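Local atomic coordinates of ssDNA binding protein (Pyrococcus furiosus, PDB entry 4PSM), a protein that binds single-stranded DNA, probably entrapping it in a tunnel system formed between the subunits of its tetrameric assembly. Residues S131-V134 with E135-Q139. Sequence-based numbering, arbitrary orientation.
Sequences SELV and ERMKQ
Arg136 folds back over Glu132 and Leu133, one turn earlier in the long helix 93-141, near the C-terminal end of its predicted coiled coil. Bends at chi2 and chi3 (56° at chi3) turn its chain toward the preceding turn, where the CA of Leu133 lies over one face of the guanidinium, 3.7 Å above its plane and offset toward the rim. NH1 of Arg136 comes to 3.2 Å from CG of Glu132, touching the aliphatic part of that chain; the carboxylate, turned 49° from the guanidinium plane, keeps OE2 of Glu132 5.0 Å from NH1 of Arg136, too far for a salt bridge. NH2 of Arg136 meets CD1 of Leu133 at 3.8 Å. An alanine in place of Arg136 would probably uncover the Leu133 backbone and leave Glu132 without its nearby opposite charge. The helix itself is held by i to i+4 backbone bonds, among them Met137 N to Leu133 O at 2.9 Å. Val134 packs on Glu117 of the second subunit, which also takes a salt bridge from Lys138, while selenomethionine Met137 meets Met137 of the fourth subunit. Glu135 OE2 accepts Arg147 N, and the bend at chi2 (68°) helps bring Glu135 OE1 to Lys138 NZ, received on the syn side at 3.1 Å.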
loop_
_atom_site.group_PDB
_atom_site.type_symbol
_atom_site.label_atom_id
_atom_site.label_comp_id
_atom_site.label_asym_id
_atom_site.label_seq_id
_atom_site.Cartn_x
_atom_site.Cartn_y
_atom_site.Cartn_z
ATOM N N SER A 131 -5.529 2.543 8.138
ATOM C CA SER A 131 -5.411 3.698 9.021
ATOM C C SER A 131 -6.544 3.736 10.034
ATOM O O SER A 131 -6.345 4.120 11.188
ATOM C CB SER A 131 -5.391 4.995 8.215
ATOM O OG SER A 131 -4.153 5.135 7.533
ATOM N N GLU A 132 -7.731 3.333 9.592
ATOM C CA GLU A 132 -8.918 3.318 10.447
ATOM C C GLU A 132 -8.755 2.257 11.523
ATOM O O GLU A 132 -8.942 2.514 12.709
ATOM C CB GLU A 132 -10.160 3.001 9.615
ATOM C CG GLU A 132 -11.399 3.791 9.992
ATOM C CD GLU A 132 -11.784 4.795 8.922
ATOM O OE1 GLU A 132 -11.017 4.941 7.945
ATOM O OE2 GLU A 132 -12.850 5.432 9.054
ATOM N N LEU A 133 -8.404 1.055 11.089
ATOM C CA LEU A 133 -8.222 -0.071 11.983
ATOM C C LEU A 133 -7.145 0.217 13.017
ATOM O O LEU A 133 -7.332 -0.015 14.216
ATOM C CB LEU A 133 -7.858 -1.313 11.183
ATOM C CG LEU A 133 -7.699 -2.621 11.950
ATOM C CD1 LEU A 133 -8.762 -2.745 13.032
ATOM C CD2 LEU A 133 -7.758 -3.813 10.999
ATOM N N VAL A 134 -6.015 0.723 12.549
ATOM C CA VAL A 134 -4.924 1.065 13.445
ATOM C C VAL A 134 -5.380 2.036 14.534
ATOM O O VAL A 134 -5.120 1.813 15.716
ATOM C CB VAL A 134 -3.736 1.648 12.671
ATOM C CG1 VAL A 134 -2.722 2.278 13.627
ATOM C CG2 VAL A 134 -3.092 0.555 11.835
ATOM N N GLU A 135 -6.073 3.101 14.137
ATOM C CA GLU A 135 -6.538 4.088 15.093
ATOM C C GLU A 135 -7.498 3.446 16.083
ATOM O O GLU A 135 -7.493 3.769 17.267
ATOM C CB GLU A 135 -7.209 5.268 14.397
ATOM C CG GLU A 135 -7.651 6.358 15.372
ATOM C CD GLU A 135 -6.482 7.089 16.028
ATOM O OE1 GLU A 135 -5.316 6.797 15.677
ATOM O OE2 GLU A 135 -6.732 7.957 16.899
ATOM N N ARG A 136 -8.316 2.530 15.582
ATOM C CA ARG A 136 -9.297 1.828 16.402
ATOM C C ARG A 136 -8.598 0.980 17.474
ATOM O O ARG A 136 -9.054 0.890 18.614
ATOM C CB ARG A 136 -10.180 0.952 15.508
ATOM C CG ARG A 136 -11.608 0.781 15.985
ATOM C CD ARG A 136 -12.594 0.884 14.825
ATOM N NE ARG A 136 -12.310 -0.048 13.777
ATOM C CZ ARG A 136 -12.141 0.117 12.468
ATOM N NH1 ARG A 136 -12.213 1.272 11.806
ATOM N NH2 ARG A 136 -11.887 -0.997 11.814
HETATM N N MSE A 137 -7.484 0.360 17.102
HETATM C CA MSE A 137 -6.695 -0.411 18.044
HETATM C C MSE A 137 -6.068 0.482 19.104
HETATM O O MSE A 137 -5.945 0.088 20.262
HETATM C CB MSE A 137 -5.593 -1.165 17.326
HETATM C CG MSE A 137 -6.048 -2.387 16.562
HETATM SE SE MSE A 137 -4.639 -3.097 15.404
HETATM C CE MSE A 137 -3.150 -3.110 16.655
ATOM N N LYS A 138 -5.653 1.674 18.704
ATOM C CA LYS A 138 -5.152 2.641 19.655
ATOM C C LYS A 138 -6.249 2.919 20.679
ATOM O O LYS A 138 -6.000 2.929 21.883
ATOM C CB LYS A 138 -4.725 3.932 18.950
ATOM C CG LYS A 138 -3.403 3.818 18.202
ATOM C CD LYS A 138 -3.096 5.071 17.399
ATOM C CE LYS A 138 -2.881 6.293 18.290
ATOM N NZ LYS A 138 -2.884 7.555 17.480
ATOM N N GLN A 139 -7.468 3.108 20.184
ATOM C CA GLN A 139 -8.609 3.453 21.018
ATOM C C GLN A 139 -8.979 2.342 21.983
ATOM O O GLN A 139 -9.341 2.593 23.137
ATOM C CB GLN A 139 -9.820 3.757 20.138
ATOM C CG GLN A 139 -9.641 4.948 19.225
ATOM C CD GLN A 139 -10.757 5.049 18.215
ATOM O OE1 GLN A 139 -11.513 4.090 18.007
ATOM N NE2 GLN A 139 -10.865 6.210 17.569
#